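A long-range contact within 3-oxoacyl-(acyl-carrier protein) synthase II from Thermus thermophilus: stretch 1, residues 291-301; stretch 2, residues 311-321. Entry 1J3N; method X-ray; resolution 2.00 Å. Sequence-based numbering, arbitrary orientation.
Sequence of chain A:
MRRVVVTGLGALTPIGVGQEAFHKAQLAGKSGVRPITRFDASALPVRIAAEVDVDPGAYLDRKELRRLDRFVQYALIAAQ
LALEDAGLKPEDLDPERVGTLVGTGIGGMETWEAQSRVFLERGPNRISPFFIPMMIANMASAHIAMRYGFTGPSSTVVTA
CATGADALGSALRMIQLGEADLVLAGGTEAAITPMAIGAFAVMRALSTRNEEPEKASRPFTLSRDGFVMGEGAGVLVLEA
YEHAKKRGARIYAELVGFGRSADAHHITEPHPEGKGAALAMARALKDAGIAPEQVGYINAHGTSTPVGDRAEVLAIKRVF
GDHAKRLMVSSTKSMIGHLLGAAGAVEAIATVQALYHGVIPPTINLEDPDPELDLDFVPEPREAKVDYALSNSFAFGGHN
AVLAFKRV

Stretch 1 291-301: APEQVGYINAH
Stretch 2 311-321: AEVLAIKRVFG

Residues 311-320 lie in a helix, against which 291-301 runs antiparallel as a 3-10 turn (292-294), a strand through 297-299 and a loop. CA-CA distances set the register: P292-F320 5.4 Å, I298-I316 9.2 Å and H301-E312 7.7 Å. The wide middle gap is filled by side chains; 386 Å² is buried in all.

F320 (chi1 -65°, chi2 -83°) supplies the main bump. Its CA-CB bond points sideways, but the ring swings into a hollow lined by P292, V295 and I298. P292 O meets the ring edge, 3.1 Å from F320 CD1, while P292 CB packs 3.5 Å from the same CD1. The compact pyrrolidine also fits close to the helix backbone, with P292 CG 3.6 Å from V319 O. V295 (chi1 t) offers CB at 3.9 Å from F320 CE1. From the strand, I298, rotamer mt, extends its CD1 to 3.6 Å from F320 CE2 and 3.7 Å from CD1 of I316, also mt; the two long branched chains thus meet tip to tip.

At the other end E312 (chi1 177°, chi2 153°, chi3 35°) reaches the loop backbone. H301 N donates to E312 OE2 (2.9 Å, 168°) and weakly to E312 OE1 (3.0 Å, 128°). A300 also packs against the carboxylate: A300 CB lies 3.5 Å from E312 OE2.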

ATOM      1  N   ALA A 291      -7.922  -6.040  28.555  1.00 33.59           N
ATOM      2  CA  ALA A 291      -9.328  -6.407  28.538  1.00 33.76           C
ATOM      3  C   ALA A 291     -10.212  -5.212  28.189  1.00 33.24           C
ATOM      4  O   ALA A 291      -9.859  -4.058  28.446  1.00 34.76           O
ATOM      5  CB  ALA A 291      -9.728  -6.986  29.898  1.00 33.19           C
ATOM      6  N   PRO A 292     -11.381  -5.476  27.595  1.00 32.68           N
ATOM      7  CA  PRO A 292     -12.311  -4.411  27.214  1.00 33.02           C
ATOM      8  C   PRO A 292     -12.508  -3.321  28.276  1.00 32.68           C
ATOM      9  O   PRO A 292     -12.609  -2.137  27.946  1.00 31.38           O
ATOM     10  CB  PRO A 292     -13.595  -5.179  26.918  1.00 33.73           C
ATOM     11  CG  PRO A 292     -13.078  -6.469  26.359  1.00 33.69           C
ATOM     12  CD  PRO A 292     -11.955  -6.802  27.303  1.00 31.20           C
ATOM     13  N   GLU A 293     -12.551  -3.717  29.546  1.00 33.73           N
ATOM     14  CA  GLU A 293     -12.760  -2.766  30.640  1.00 34.49           C
ATOM     15  C   GLU A 293     -11.575  -1.866  30.961  1.00 32.73           C
ATOM     16  O   GLU A 293     -11.698  -0.939  31.753  1.00 32.78           O
ATOM     17  CB  GLU A 293     -13.188  -3.501  31.916  1.00 36.25           C
ATOM     18  CG  GLU A 293     -12.610  -4.895  32.067  1.00 41.22           C
ATOM     19  CD  GLU A 293     -13.365  -5.921  31.241  1.00 44.42           C
ATOM     20  OE1 GLU A 293     -12.741  -6.564  30.369  1.00 47.69           O
ATOM     21  OE2 GLU A 293     -14.586  -6.087  31.465  1.00 46.47           O
ATOM     22  N   GLN A 294     -10.430  -2.132  30.350  1.00 33.52           N
ATOM     23  CA  GLN A 294      -9.246  -1.320  30.594  1.00 31.53           C
ATOM     24  C   GLN A 294      -9.198  -0.109  29.666  1.00 31.25           C
ATOM     25  O   GLN A 294      -8.341   0.761  29.813  1.00 32.40           O
ATOM     26  CB  GLN A 294      -7.989  -2.165  30.410  1.00 32.04           C
ATOM     27  CG  GLN A 294      -7.753  -3.172  31.527  1.00 33.11           C
ATOM     28  CD  GLN A 294      -6.515  -4.001  31.290  1.00 32.01           C
ATOM     29  OE1 GLN A 294      -6.550  -4.999  30.572  1.00 33.04           O
ATOM     30  NE2 GLN A 294      -5.406  -3.584  31.879  1.00 32.73           N
ATOM     31  N   VAL A 295     -10.118  -0.062  28.710  1.00 28.91           N
ATOM     32  CA  VAL A 295     -10.176   1.044  27.763  1.00 27.62           C
ATOM     33  C   VAL A 295     -11.141   2.104  28.273  1.00 26.71           C
ATOM     34  O   VAL A 295     -12.245   1.782  28.708  1.00 26.75           O
ATOM     35  CB  VAL A 295     -10.647   0.563  26.362  1.00 25.79           C
ATOM     36  CG1 VAL A 295     -10.844   1.756  25.427  1.00 28.66           C
ATOM     37  CG2 VAL A 295      -9.622  -0.394  25.780  1.00 27.15           C
ATOM     38  N   GLY A 296     -10.713   3.362  28.226  1.00 24.74           N
ATOM     39  CA  GLY A 296     -11.554   4.456  28.676  1.00 25.04           C
ATOM     40  C   GLY A 296     -11.936   5.431  27.574  1.00 24.82           C
ATOM     41  O   GLY A 296     -12.829   6.259  27.757  1.00 25.08           O
ATOM     42  N   TYR A 297     -11.264   5.338  26.430  1.00 24.10           N
ATOM     43  CA  TYR A 297     -11.549   6.217  25.296  1.00 25.52           C
ATOM     44  C   TYR A 297     -11.438   5.521  23.938  1.00 24.29           C
ATOM     45  O   TYR A 297     -10.570   4.674  23.738  1.00 23.42           O
ATOM     46  CB  TYR A 297     -10.594   7.418  25.299  1.00 24.79           C
ATOM     47  CG  TYR A 297     -10.755   8.324  24.096  1.00 25.95           C
ATOM     48  CD1 TYR A 297     -11.998   8.871  23.780  1.00 25.96           C
ATOM     49  CD2 TYR A 297      -9.661   8.657  23.287  1.00 25.23           C
ATOM     50  CE1 TYR A 297     -12.156   9.728  22.699  1.00 26.55           C
ATOM     51  CE2 TYR A 297      -9.811   9.520  22.192  1.00 26.64           C
ATOM     52  CZ  TYR A 297     -11.064  10.051  21.911  1.00 27.19           C
ATOM     53  OH  TYR A 297     -11.240  10.935  20.868  1.00 29.86           O
ATOM     54  N   ILE A 298     -12.328   5.890  23.017  1.00 24.33           N
ATOM     55  CA  ILE A 298     -12.318   5.349  21.666  1.00 23.45           C
ATOM     56  C   ILE A 298     -12.473   6.472  20.661  1.00 23.64           C
ATOM     57  O   ILE A 298     -13.512   7.137  20.626  1.00 27.27           O
ATOM     58  CB  ILE A 298     -13.473   4.360  21.400  1.00 23.54           C
ATOM     59  CG1 ILE A 298     -13.373   3.147  22.328  1.00 23.56           C
ATOM     60  CG2 ILE A 298     -13.422   3.899  19.952  1.00 21.29           C
ATOM     61  CD1 ILE A 298     -14.434   2.080  22.053  1.00 25.82           C
ATOM     62  N   ASN A 299     -11.444   6.708  19.856  1.00 22.22           N
ATOM     63  CA  ASN A 299     -11.559   7.737  18.834  1.00 24.17           C
ATOM     64  C   ASN A 299     -12.243   7.009  17.700  1.00 24.34           C
ATOM     65  O   ASN A 299     -11.611   6.266  16.953  1.00 24.10           O
ATOM     66  CB  ASN A 299     -10.192   8.262  18.386  1.00 22.61           C
ATOM     67  CG  ASN A 299     -10.316   9.386  17.373  1.00 24.29           C
ATOM     68  OD1 ASN A 299     -10.501   9.149  16.176  1.00 25.47           O
ATOM     69  ND2 ASN A 299     -10.242  10.620  17.854  1.00 22.96           N
ATOM     70  N   ALA A 300     -13.553   7.207  17.604  1.00 27.03           N
ATOM     71  CA  ALA A 300     -14.361   6.547  16.598  1.00 26.44           C
ATOM     72  C   ALA A 300     -14.033   6.935  15.171  1.00 27.74           C
ATOM     73  O   ALA A 300     -13.390   7.951  14.912  1.00 26.55           O
ATOM     74  CB  ALA A 300     -15.829   6.816  16.865  1.00 27.05           C
ATOM     75  N   HIS A 301     -14.492   6.096  14.250  1.00 29.80           N
ATOM     76  CA  HIS A 301     -14.325   6.330  12.833  1.00 28.53           C
ATOM     77  C   HIS A 301     -15.399   7.365  12.501  1.00 28.03           C
ATOM     78  O   HIS A 301     -15.140   8.352  11.805  1.00 26.33           O
ATOM     79  CB  HIS A 301     -14.567   5.031  12.064  1.00 30.11           C
ATOM     80  CG  HIS A 301     -14.420   5.175  10.583  1.00 31.66           C
ATOM     81  ND1 HIS A 301     -13.302   5.726   9.998  1.00 33.55           N
ATOM     82  CD2 HIS A 301     -15.256   4.849   9.568  1.00 32.81           C
ATOM     83  CE1 HIS A 301     -13.454   5.736   8.685  1.00 34.03           C
ATOM     84  NE2 HIS A 301     -14.632   5.209   8.399  1.00 32.74           N
ATOM     85  N   ALA A 311     -23.154   0.909  12.682  1.00 23.99           N
ATOM     86  CA  ALA A 311     -22.386  -0.333  12.654  1.00 24.65           C
ATOM     87  C   ALA A 311     -21.263  -0.275  13.676  1.00 24.14           C
ATOM     88  O   ALA A 311     -20.936  -1.282  14.311  1.00 23.67           O
ATOM     89  CB  ALA A 311     -21.817  -0.562  11.261  1.00 23.30           C
ATOM     90  N   GLU A 312     -20.667   0.908  13.821  1.00 24.97           N
ATOM     91  CA  GLU A 312     -19.579   1.108  14.773  1.00 25.09           C
ATOM     92  C   GLU A 312     -20.083   0.971  16.209  1.00 26.20           C
ATOM     93  O   GLU A 312     -19.531   0.208  16.996  1.00 28.19           O
ATOM     94  CB  GLU A 312     -18.926   2.487  14.555  1.00 24.13           C
ATOM     95  CG  GLU A 312     -17.819   2.827  15.554  1.00 25.91           C
ATOM     96  CD  GLU A 312     -16.772   3.800  15.004  1.00 25.61           C
ATOM     97  OE1 GLU A 312     -17.131   4.698  14.209  1.00 27.46           O
ATOM     98  OE2 GLU A 312     -15.590   3.669  15.385  1.00 25.02           O
ATOM     99  N   VAL A 313     -21.140   1.705  16.546  1.00 28.20           N
ATOM    100  CA  VAL A 313     -21.712   1.642  17.889  1.00 28.02           C
ATOM    101  C   VAL A 313     -22.118   0.206  18.244  1.00 27.95           C
ATOM    102  O   VAL A 313     -21.816  -0.277  19.332  1.00 30.19           O
ATOM    103  CB  VAL A 313     -22.936   2.579  18.008  1.00 27.74           C
ATOM    104  CG1 VAL A 313     -23.601   2.401  19.367  1.00 28.67           C
ATOM    105  CG2 VAL A 313     -22.494   4.029  17.814  1.00 26.19           C
ATOM    106  N   LEU A 314     -22.796  -0.477  17.326  1.00 29.06           N
ATOM    107  CA  LEU A 314     -23.209  -1.856  17.565  1.00 27.78           C
ATOM    108  C   LEU A 314     -21.985  -2.735  17.805  1.00 28.53           C
ATOM    109  O   LEU A 314     -22.029  -3.665  18.610  1.00 27.07           O
ATOM    110  CB  LEU A 314     -23.993  -2.402  16.371  1.00 26.87           C
ATOM    111  CG  LEU A 314     -25.405  -1.843  16.150  1.00 27.16           C
ATOM    112  CD1 LEU A 314     -25.982  -2.416  14.876  1.00 22.08           C
ATOM    113  CD2 LEU A 314     -26.291  -2.186  17.342  1.00 28.73           C
ATOM    114  N   ALA A 315     -20.896  -2.430  17.103  1.00 27.05           N
ATOM    115  CA  ALA A 315     -19.652  -3.183  17.240  1.00 28.24           C
ATOM    116  C   ALA A 315     -18.990  -2.890  18.585  1.00 29.84           C
ATOM    117  O   ALA A 315     -18.359  -3.766  19.191  1.00 28.71           O
ATOM    118  CB  ALA A 315     -18.698  -2.825  16.100  1.00 27.24           C
ATOM    119  N   ILE A 316     -19.120  -1.648  19.043  1.00 29.89           N
ATOM    120  CA  ILE A 316     -18.537  -1.262  20.320  1.00 30.32           C
ATOM    121  C   ILE A 316     -19.308  -1.946  21.445  1.00 31.03           C
ATOM    122  O   ILE A 316     -18.711  -2.561  22.327  1.00 31.62           O
ATOM    123  CB  ILE A 316     -18.564   0.276  20.504  1.00 30.10           C
ATOM    124  CG1 ILE A 316     -17.447   0.908  19.667  1.00 28.36           C
ATOM    125  CG2 ILE A 316     -18.420   0.645  21.975  1.00 28.94           C
ATOM    126  CD1 ILE A 316     -17.383   2.408  19.761  1.00 24.66           C
ATOM    127  N   LYS A 317     -20.634  -1.852  21.401  1.00 32.05           N
ATOM    128  CA  LYS A 317     -21.471  -2.479  22.420  1.00 33.40           C
ATOM    129  C   LYS A 317     -21.229  -3.982  22.450  1.00 33.19           C
ATOM    130  O   LYS A 317     -21.330  -4.615  23.497  1.00 33.46           O
ATOM    131  CB  LYS A 317     -22.954  -2.207  22.140  1.00 35.95           C
ATOM    132  CG  LYS A 317     -23.372  -0.754  22.292  1.00 36.82           C
ATOM    133  CD  LYS A 317     -24.828  -0.559  21.877  1.00 41.24           C
ATOM    134  CE  LYS A 317     -25.260   0.887  22.043  1.00 43.05           C
ATOM    135  NZ  LYS A 317     -26.664   1.112  21.581  1.00 48.42           N
ATOM    136  N   ARG A 318     -20.896  -4.553  21.299  1.00 35.17           N
ATOM    137  CA  ARG A 318     -20.655  -5.983  21.224  1.00 34.97           C
ATOM    138  C   ARG A 318     -19.344  -6.396  21.879  1.00 35.26           C
ATOM    139  O   ARG A 318     -19.284  -7.412  22.577  1.00 33.62           O
ATOM    140  CB  ARG A 318     -20.669  -6.451  19.767  1.00 38.33           C
ATOM    141  CG  ARG A 318     -20.565  -7.966  19.621  1.00 40.04           C
ATOM    142  CD  ARG A 318     -20.701  -8.436  18.177  1.00 41.56           C
ATOM    143  NE  ARG A 318     -21.946  -7.998  17.551  1.00 43.50           N
ATOM    144  CZ  ARG A 318     -22.086  -6.855  16.883  1.00 45.20           C
ATOM    145  NH1 ARG A 318     -21.053  -6.032  16.754  1.00 46.13           N
ATOM    146  NH2 ARG A 318     -23.255  -6.535  16.341  1.00 44.16           N
ATOM    147  N   VAL A 319     -18.295  -5.609  21.658  1.00 32.95           N
ATOM    148  CA  VAL A 319     -16.979  -5.910  22.216  1.00 30.65           C
ATOM    149  C   VAL A 319     -16.810  -5.476  23.669  1.00 29.51           C
ATOM    150  O   VAL A 319     -16.102  -6.119  24.434  1.00 28.92           O
ATOM    151  CB  VAL A 319     -15.856  -5.232  21.392  1.00 31.12           C
ATOM    152  CG1 VAL A 319     -14.497  -5.594  21.967  1.00 30.46           C
ATOM    153  CG2 VAL A 319     -15.947  -5.655  19.940  1.00 30.70           C
ATOM    154  N   PHE A 320     -17.464  -4.386  24.053  1.00 29.94           N
ATOM    155  CA  PHE A 320     -17.322  -3.881  25.413  1.00 30.69           C
ATOM    156  C   PHE A 320     -18.495  -4.155  26.359  1.00 31.10           C
ATOM    157  O   PHE A 320     -18.419  -3.842  27.544  1.00 29.52           O
ATOM    158  CB  PHE A 320     -17.008  -2.384  25.355  1.00 28.71           C
ATOM    159  CG  PHE A 320     -15.673  -2.078  24.717  1.00 29.52           C
ATOM    160  CD1 PHE A 320     -14.498  -2.144  25.461  1.00 29.54           C
ATOM    161  CD2 PHE A 320     -15.590  -1.745  23.369  1.00 29.55           C
ATOM    162  CE1 PHE A 320     -13.262  -1.881  24.873  1.00 29.60           C
ATOM    163  CE2 PHE A 320     -14.359  -1.483  22.773  1.00 28.76           C
ATOM    164  CZ  PHE A 320     -13.191  -1.551  23.530  1.00 28.06           C
ATOM    165  N   GLY A 321     -19.564  -4.744  25.834  1.00 31.96           N
ATOM    166  CA  GLY A 321     -20.721  -5.070  26.656  1.00 35.04           C
ATOM    167  C   GLY A 321     -21.075  -4.081  27.757  1.00 36.21           C
ATOM    168  O   GLY A 321     -21.328  -2.909  27.489  1.00 36.47           O
TER